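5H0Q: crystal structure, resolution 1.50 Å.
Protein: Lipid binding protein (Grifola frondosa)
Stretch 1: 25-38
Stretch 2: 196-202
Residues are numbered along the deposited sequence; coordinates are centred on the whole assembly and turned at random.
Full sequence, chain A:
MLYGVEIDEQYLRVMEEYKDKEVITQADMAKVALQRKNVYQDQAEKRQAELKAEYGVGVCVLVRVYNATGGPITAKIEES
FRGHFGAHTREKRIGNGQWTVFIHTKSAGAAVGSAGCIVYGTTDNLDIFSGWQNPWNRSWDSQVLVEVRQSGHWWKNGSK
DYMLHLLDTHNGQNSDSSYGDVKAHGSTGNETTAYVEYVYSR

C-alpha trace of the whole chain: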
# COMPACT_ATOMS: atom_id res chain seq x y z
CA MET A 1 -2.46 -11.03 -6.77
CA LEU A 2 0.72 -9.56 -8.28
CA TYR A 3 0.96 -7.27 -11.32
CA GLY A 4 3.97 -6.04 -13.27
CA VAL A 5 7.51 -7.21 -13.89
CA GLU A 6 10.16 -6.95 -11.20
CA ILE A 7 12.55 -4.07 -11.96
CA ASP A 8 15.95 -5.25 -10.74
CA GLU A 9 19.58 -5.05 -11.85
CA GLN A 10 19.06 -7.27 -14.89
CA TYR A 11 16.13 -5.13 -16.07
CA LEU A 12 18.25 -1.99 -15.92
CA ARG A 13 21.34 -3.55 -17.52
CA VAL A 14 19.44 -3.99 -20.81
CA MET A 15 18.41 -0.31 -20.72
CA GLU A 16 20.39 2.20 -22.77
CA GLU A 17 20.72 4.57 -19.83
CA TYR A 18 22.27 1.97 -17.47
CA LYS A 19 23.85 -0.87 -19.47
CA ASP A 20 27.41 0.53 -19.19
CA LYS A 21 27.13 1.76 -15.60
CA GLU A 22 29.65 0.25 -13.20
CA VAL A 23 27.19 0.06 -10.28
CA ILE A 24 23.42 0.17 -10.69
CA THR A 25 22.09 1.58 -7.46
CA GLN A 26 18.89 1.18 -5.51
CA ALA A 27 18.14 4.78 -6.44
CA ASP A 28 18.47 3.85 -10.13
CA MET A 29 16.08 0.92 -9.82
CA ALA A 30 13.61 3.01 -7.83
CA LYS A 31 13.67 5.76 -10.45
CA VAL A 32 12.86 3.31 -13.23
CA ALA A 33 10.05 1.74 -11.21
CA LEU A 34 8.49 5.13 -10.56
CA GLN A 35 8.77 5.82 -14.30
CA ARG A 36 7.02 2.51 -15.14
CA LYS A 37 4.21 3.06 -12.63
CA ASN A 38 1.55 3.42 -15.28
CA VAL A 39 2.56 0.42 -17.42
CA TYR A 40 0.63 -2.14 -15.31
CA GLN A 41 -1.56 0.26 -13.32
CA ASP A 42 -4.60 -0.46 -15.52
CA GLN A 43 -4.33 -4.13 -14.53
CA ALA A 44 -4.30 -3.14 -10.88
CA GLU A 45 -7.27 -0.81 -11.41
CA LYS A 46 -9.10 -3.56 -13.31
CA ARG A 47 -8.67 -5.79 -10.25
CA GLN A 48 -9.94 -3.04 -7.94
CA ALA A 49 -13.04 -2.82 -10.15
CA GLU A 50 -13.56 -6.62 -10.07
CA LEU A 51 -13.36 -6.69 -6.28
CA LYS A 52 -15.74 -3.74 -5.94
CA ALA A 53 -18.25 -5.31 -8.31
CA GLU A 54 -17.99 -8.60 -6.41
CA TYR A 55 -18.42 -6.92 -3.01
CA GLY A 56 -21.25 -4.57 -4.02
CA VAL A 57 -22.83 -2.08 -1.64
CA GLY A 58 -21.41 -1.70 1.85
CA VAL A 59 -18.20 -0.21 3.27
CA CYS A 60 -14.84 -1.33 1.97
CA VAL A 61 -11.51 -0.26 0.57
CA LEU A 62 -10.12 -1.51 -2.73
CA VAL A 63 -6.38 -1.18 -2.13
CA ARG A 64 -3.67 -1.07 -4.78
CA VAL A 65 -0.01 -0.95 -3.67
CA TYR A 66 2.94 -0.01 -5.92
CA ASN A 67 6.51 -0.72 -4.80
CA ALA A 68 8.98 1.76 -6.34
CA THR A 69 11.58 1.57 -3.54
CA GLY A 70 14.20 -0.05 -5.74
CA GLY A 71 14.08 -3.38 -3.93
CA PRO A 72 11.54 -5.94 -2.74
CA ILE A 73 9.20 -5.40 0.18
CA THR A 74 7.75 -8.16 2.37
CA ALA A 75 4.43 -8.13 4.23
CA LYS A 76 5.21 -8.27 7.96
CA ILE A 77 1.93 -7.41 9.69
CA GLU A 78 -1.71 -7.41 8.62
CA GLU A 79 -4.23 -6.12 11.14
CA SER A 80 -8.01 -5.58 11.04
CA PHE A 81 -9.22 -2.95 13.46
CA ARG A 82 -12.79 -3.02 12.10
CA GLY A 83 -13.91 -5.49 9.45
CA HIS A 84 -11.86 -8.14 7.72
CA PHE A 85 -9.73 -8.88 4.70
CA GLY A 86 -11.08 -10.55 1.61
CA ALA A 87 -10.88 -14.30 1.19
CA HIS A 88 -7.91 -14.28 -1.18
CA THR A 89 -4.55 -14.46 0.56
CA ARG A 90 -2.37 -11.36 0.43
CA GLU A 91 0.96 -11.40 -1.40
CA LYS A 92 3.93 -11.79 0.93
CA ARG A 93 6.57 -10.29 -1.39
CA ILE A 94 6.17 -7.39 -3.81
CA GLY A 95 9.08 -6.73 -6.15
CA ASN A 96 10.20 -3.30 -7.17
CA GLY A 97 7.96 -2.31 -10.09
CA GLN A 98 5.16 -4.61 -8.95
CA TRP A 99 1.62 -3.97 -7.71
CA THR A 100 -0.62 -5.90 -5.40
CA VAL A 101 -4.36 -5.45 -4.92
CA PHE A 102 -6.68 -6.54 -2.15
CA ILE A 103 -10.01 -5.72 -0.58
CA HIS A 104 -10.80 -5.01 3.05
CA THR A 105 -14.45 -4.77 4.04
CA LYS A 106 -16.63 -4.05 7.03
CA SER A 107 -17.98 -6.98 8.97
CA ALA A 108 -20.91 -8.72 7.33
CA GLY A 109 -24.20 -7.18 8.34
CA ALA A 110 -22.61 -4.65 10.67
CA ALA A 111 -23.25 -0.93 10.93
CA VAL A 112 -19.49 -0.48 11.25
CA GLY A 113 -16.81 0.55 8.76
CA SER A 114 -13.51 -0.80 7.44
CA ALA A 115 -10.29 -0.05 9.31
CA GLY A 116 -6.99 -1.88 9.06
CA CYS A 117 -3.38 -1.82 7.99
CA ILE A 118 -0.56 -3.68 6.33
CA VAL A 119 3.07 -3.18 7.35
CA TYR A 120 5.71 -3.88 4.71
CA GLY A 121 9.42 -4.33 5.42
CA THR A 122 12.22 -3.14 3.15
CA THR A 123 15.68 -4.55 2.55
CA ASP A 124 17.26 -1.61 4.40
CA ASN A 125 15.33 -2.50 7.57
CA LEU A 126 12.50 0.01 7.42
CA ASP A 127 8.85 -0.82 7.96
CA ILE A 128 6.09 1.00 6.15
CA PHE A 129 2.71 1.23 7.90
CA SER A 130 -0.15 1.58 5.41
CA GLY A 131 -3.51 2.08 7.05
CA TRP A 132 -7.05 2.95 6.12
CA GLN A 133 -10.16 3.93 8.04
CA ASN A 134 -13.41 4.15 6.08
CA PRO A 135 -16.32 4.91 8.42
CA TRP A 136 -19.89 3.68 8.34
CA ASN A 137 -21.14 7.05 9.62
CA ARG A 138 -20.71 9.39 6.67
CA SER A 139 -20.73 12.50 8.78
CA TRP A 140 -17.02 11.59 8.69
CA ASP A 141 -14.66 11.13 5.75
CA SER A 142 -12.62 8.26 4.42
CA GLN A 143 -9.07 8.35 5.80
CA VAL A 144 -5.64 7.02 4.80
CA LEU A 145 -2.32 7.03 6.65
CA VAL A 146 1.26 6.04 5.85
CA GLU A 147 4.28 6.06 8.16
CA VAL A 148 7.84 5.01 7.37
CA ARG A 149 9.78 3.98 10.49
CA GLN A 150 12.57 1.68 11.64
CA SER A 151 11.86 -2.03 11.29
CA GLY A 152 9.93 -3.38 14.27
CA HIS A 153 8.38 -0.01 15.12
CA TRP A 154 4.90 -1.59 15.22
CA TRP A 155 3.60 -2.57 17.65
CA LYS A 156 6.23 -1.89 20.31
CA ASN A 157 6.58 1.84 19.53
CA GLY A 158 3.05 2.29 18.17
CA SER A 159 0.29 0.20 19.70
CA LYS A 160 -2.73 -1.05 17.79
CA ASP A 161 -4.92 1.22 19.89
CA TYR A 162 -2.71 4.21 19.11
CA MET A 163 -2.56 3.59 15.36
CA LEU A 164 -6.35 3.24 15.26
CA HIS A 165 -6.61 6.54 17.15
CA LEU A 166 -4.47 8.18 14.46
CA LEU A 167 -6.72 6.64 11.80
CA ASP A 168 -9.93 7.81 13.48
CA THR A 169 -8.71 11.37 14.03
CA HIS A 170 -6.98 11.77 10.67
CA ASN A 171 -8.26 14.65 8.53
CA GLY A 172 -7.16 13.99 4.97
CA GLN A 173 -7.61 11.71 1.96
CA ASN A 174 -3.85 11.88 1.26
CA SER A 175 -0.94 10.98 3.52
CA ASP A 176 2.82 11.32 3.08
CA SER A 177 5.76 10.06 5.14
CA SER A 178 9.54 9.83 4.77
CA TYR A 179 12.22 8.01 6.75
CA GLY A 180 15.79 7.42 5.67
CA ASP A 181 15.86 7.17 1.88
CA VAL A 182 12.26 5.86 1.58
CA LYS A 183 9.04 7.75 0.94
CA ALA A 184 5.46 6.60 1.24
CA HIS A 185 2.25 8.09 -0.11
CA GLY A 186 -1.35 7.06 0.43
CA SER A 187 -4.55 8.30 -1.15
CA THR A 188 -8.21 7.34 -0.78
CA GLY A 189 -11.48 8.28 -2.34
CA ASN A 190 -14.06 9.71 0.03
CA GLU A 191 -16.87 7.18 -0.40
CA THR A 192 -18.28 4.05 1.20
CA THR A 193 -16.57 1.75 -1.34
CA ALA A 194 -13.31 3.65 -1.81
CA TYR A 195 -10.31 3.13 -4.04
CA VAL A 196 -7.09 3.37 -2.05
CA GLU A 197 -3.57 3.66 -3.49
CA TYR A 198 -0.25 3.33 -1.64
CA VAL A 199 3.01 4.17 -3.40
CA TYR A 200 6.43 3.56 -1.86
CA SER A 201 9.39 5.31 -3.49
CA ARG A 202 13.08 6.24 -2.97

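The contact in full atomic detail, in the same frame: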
# COMPACT_ATOMS: atom_id res chain seq x y z
N THR A 25 22.41 1.36 -8.85
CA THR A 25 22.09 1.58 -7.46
C THR A 25 20.62 1.28 -7.18
O THR A 25 19.79 1.14 -8.09
CB THR A 25 22.39 3.02 -7.05
OG1 THR A 25 21.50 3.90 -7.74
CG2 THR A 25 23.83 3.40 -7.38
N GLN A 26 20.29 1.27 -5.90
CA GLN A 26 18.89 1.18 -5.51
C GLN A 26 18.12 2.40 -5.96
O GLN A 26 16.95 2.30 -6.37
CB GLN A 26 18.76 1.01 -3.99
CG GLN A 26 18.75 -0.43 -3.51
CD GLN A 26 17.90 -0.59 -2.27
OE1 GLN A 26 18.34 -0.28 -1.17
NE2 GLN A 26 16.67 -1.05 -2.45
N ALA A 27 18.77 3.57 -5.94
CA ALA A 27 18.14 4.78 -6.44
C ALA A 27 17.82 4.66 -7.92
O ALA A 27 16.76 5.11 -8.36
CB ALA A 27 19.02 6.00 -6.21
N ASP A 28 18.72 4.05 -8.70
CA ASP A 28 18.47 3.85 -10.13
C ASP A 28 17.25 2.95 -10.34
O ASP A 28 16.37 3.23 -11.17
CB ASP A 28 19.69 3.21 -10.80
CG ASP A 28 20.92 4.11 -10.80
OD1 ASP A 28 20.80 5.35 -10.80
OD2 ASP A 28 22.06 3.54 -10.80
N MET A 29 17.19 1.84 -9.60
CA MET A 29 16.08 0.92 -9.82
C MET A 29 14.76 1.52 -9.36
O MET A 29 13.71 1.29 -9.97
CB MET A 29 16.36 -0.40 -9.10
CG MET A 29 17.60 -1.07 -9.64
SD MET A 29 17.89 -2.68 -8.90
CE MET A 29 18.47 -2.23 -7.31
N ALA A 30 14.81 2.33 -8.30
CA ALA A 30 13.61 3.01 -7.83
C ALA A 30 13.13 4.04 -8.84
O ALA A 30 11.91 4.17 -9.08
CB ALA A 30 13.91 3.66 -6.47
N LYS A 31 14.06 4.76 -9.47
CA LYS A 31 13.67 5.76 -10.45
C LYS A 31 12.96 5.12 -11.62
O LYS A 31 11.92 5.60 -12.07
CB LYS A 31 14.91 6.52 -10.94
CG LYS A 31 14.61 7.53 -12.05
CD LYS A 31 15.88 8.22 -12.52
CE LYS A 31 15.63 9.05 -13.77
NZ LYS A 31 16.86 9.74 -14.25
N VAL A 32 13.49 4.00 -12.11
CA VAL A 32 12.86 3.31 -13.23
C VAL A 32 11.48 2.81 -12.83
O VAL A 32 10.50 2.97 -13.56
CB VAL A 32 13.78 2.19 -13.74
CG1 VAL A 32 13.12 1.41 -14.87
CG2 VAL A 32 15.05 2.80 -14.25
N ALA A 33 11.36 2.23 -11.64
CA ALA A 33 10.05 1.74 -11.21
C ALA A 33 9.03 2.87 -11.16
O ALA A 33 7.89 2.72 -11.59
CB ALA A 33 10.15 1.05 -9.85
N LEU A 34 9.42 4.01 -10.61
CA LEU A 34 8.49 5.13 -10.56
C LEU A 34 8.14 5.59 -11.97
O LEU A 34 6.99 6.00 -12.23
CB LEU A 34 9.10 6.26 -9.72
CG LEU A 34 8.18 7.34 -9.15
CD1 LEU A 34 7.09 6.72 -8.33
CD2 LEU A 34 8.98 8.33 -8.31
N GLN A 35 9.08 5.46 -12.91
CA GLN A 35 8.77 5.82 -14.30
C GLN A 35 7.80 4.84 -14.94
O GLN A 35 7.00 5.23 -15.81
CB GLN A 35 10.05 5.89 -15.14
CG GLN A 35 10.98 7.03 -14.78
CD GLN A 35 12.31 6.97 -15.50
OE1 GLN A 35 12.79 5.90 -15.89
NE2 GLN A 35 12.92 8.13 -15.70
N ARG A 36 7.87 3.56 -14.58
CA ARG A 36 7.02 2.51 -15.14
C ARG A 36 5.71 2.34 -14.38
O ARG A 36 4.98 1.38 -14.65
CB ARG A 36 7.77 1.18 -15.15
CG ARG A 36 9.04 1.16 -16.02
CD ARG A 36 8.71 0.80 -17.47
NE ARG A 36 9.95 0.69 -18.24
CZ ARG A 36 10.63 1.72 -18.71
NH1 ARG A 36 10.18 2.95 -18.50
NH2 ARG A 36 11.75 1.52 -19.38
N LYS A 37 5.39 3.25 -13.47
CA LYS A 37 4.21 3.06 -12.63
C LYS A 37 2.96 2.82 -13.46
O LYS A 37 2.10 2.01 -13.09
CB LYS A 37 4.00 4.27 -11.72
CG LYS A 37 2.74 4.19 -10.85
CD LYS A 37 2.63 5.38 -9.93
CE LYS A 37 1.42 5.32 -9.03
NZ LYS A 37 0.13 5.51 -9.79
N ASN A 38 2.83 3.49 -14.58
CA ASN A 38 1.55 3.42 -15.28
C ASN A 38 1.47 2.25 -16.26
O ASN A 38 0.39 2.01 -16.81
CB ASN A 38 1.27 4.75 -15.96
CG ASN A 38 1.14 5.88 -14.95
OD1 ASN A 38 0.06 6.14 -14.43
ND2 ASN A 38 2.26 6.51 -14.63
N VAL A 196 -8.24 2.92 -2.82
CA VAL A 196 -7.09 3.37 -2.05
C VAL A 196 -5.85 3.01 -2.84
O VAL A 196 -5.78 1.93 -3.42
CB VAL A 196 -7.07 2.71 -0.66
CG1 VAL A 196 -5.78 3.05 0.09
CG2 VAL A 196 -8.26 3.13 0.12
N GLU A 197 -4.86 3.92 -2.85
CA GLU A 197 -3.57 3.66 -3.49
C GLU A 197 -2.44 4.01 -2.52
O GLU A 197 -2.43 5.09 -1.93
CB GLU A 197 -3.37 4.47 -4.76
CG GLU A 197 -2.00 4.22 -5.47
CD GLU A 197 -1.81 5.08 -6.71
OE1 GLU A 197 -1.66 6.30 -6.55
OE2 GLU A 197 -1.81 4.53 -7.83
N TYR A 198 -1.51 3.08 -2.35
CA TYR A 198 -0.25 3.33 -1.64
C TYR A 198 0.89 3.24 -2.63
O TYR A 198 0.97 2.25 -3.38
CB TYR A 198 -0.06 2.29 -0.53
CG TYR A 198 -1.11 2.34 0.53
CD1 TYR A 198 -1.17 3.39 1.44
CD2 TYR A 198 -2.10 1.36 0.59
CE1 TYR A 198 -2.17 3.45 2.41
CE2 TYR A 198 -3.09 1.41 1.56
CZ TYR A 198 -3.13 2.45 2.45
OH TYR A 198 -4.11 2.52 3.42
N VAL A 199 1.82 4.19 -2.57
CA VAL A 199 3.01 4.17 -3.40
C VAL A 199 4.21 4.36 -2.50
O VAL A 199 4.30 5.38 -1.81
CB VAL A 199 3.00 5.27 -4.46
CG1 VAL A 199 4.20 5.14 -5.36
CG2 VAL A 199 1.72 5.17 -5.26
N TYR A 200 5.17 3.45 -2.60
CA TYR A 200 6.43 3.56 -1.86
C TYR A 200 7.54 3.86 -2.85
O TYR A 200 7.65 3.18 -3.88
CB TYR A 200 6.70 2.26 -1.11
CG TYR A 200 5.49 1.70 -0.44
CD1 TYR A 200 4.68 2.50 0.35
CD2 TYR A 200 5.16 0.37 -0.60
CE1 TYR A 200 3.56 2.00 0.94
CE2 TYR A 200 4.03 -0.15 -0.01
CZ TYR A 200 3.24 0.66 0.76
OH TYR A 200 2.11 0.13 1.33
N SER A 201 8.37 4.87 -2.55
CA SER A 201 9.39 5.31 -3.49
C SER A 201 10.69 5.65 -2.74
O SER A 201 10.73 5.65 -1.51
CB SER A 201 8.90 6.51 -4.30
OG SER A 201 8.49 7.57 -3.45
N ARG A 202 11.75 5.91 -3.50
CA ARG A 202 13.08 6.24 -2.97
C ARG A 202 13.66 7.44 -3.69
O ARG A 202 12.97 8.42 -3.98
CB ARG A 202 14.03 5.05 -3.12
CG ARG A 202 15.07 4.85 -2.03
CD ARG A 202 15.96 3.63 -2.16
NE ARG A 202 15.38 2.44 -1.57
CZ ARG A 202 15.63 2.00 -0.34
NH1 ARG A 202 16.50 2.65 0.41
NH2 ARG A 202 15.00 0.93 0.14
O HOH W 1 13.54 -1.38 -1.05
O HOH W 2 11.04 5.85 -6.36

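Stretch 1 is a helix from Gln26 to Gln35, with loop or turn at its ends. Stretch 2 is the final part of a strand, which runs through Ser201, followed by Arg202 at the chain terminus. The backbones come nearest at Ala30 and Arg202, whose CA atoms are 5.9 Å apart. The two segments run in roughly opposite directions: Gln26 and Ala30 lie near Arg202, Leu34 near Val199 and Ser201, and Lys37 near Glu197.

The helix start is capped. Asp28 N donates to Thr25 OG1 at 2.9 Å, and Thr25 N donates to Asp28 OD2, also at 2.9 Å. These bonds satisfy backbone amides at the first turn, where no preceding turn supplies carbonyls. Regular bonds follow, such as Ala30 N to Gln26 O at 2.9 Å and Leu34 N to Ala30 O at 2.9 Å. Arg36 is the first residue to leave helical geometry.

On the strand, side chains alternate. Glu197, Val199 and Ser201 point toward stretch 1, while Tyr200 points away. On the helix, Gln26, Ala30 and Leu34 recur every four residues, close to one helical turn, and so share a face directed at stretch 2. Lys37 also points toward stretch 2, further along stretch 1.

Lys37 and Glu197 form a salt bridge. Lys37 NZ donates to Glu197 OE2 at 2.9 Å, so the charge attraction is joined by a hydrogen bond. The lysine chain is extended as far as CE, and Lys37 CE lies 3.8 Å from Val199 CG2. Thus the carbon next to the amine touches the valine, while NZ reaches the acid.

Leu34 makes the apolar contact in the middle. Leu34 CD1 is 4.4 Å from Val199 CG1, and Leu34 CD2 is 4.4 Å from Ser201 CB. These are loose contacts.

Ala30 CB meets Arg202 CB at 3.6 Å, at the place where the CA atoms of the two stretches are nearest. Water 2 links them as well: it accepts from Arg202 N at 2.9 Å and donates a weak bond to Ala30 O at 3.3 Å.

Arg202 has the largest area covered by the other stretch. Gln26 OE1 lies over one face of its guanidinium, 3.6 Å from Arg202 CZ. The amide oxygen carries partial negative charge, which suits the cationic group. Water 1 bridges the same pair, accepting from Arg202 NH2 at 3.0 Å and, weakly, from Gln26 NE2 at 3.4 Å.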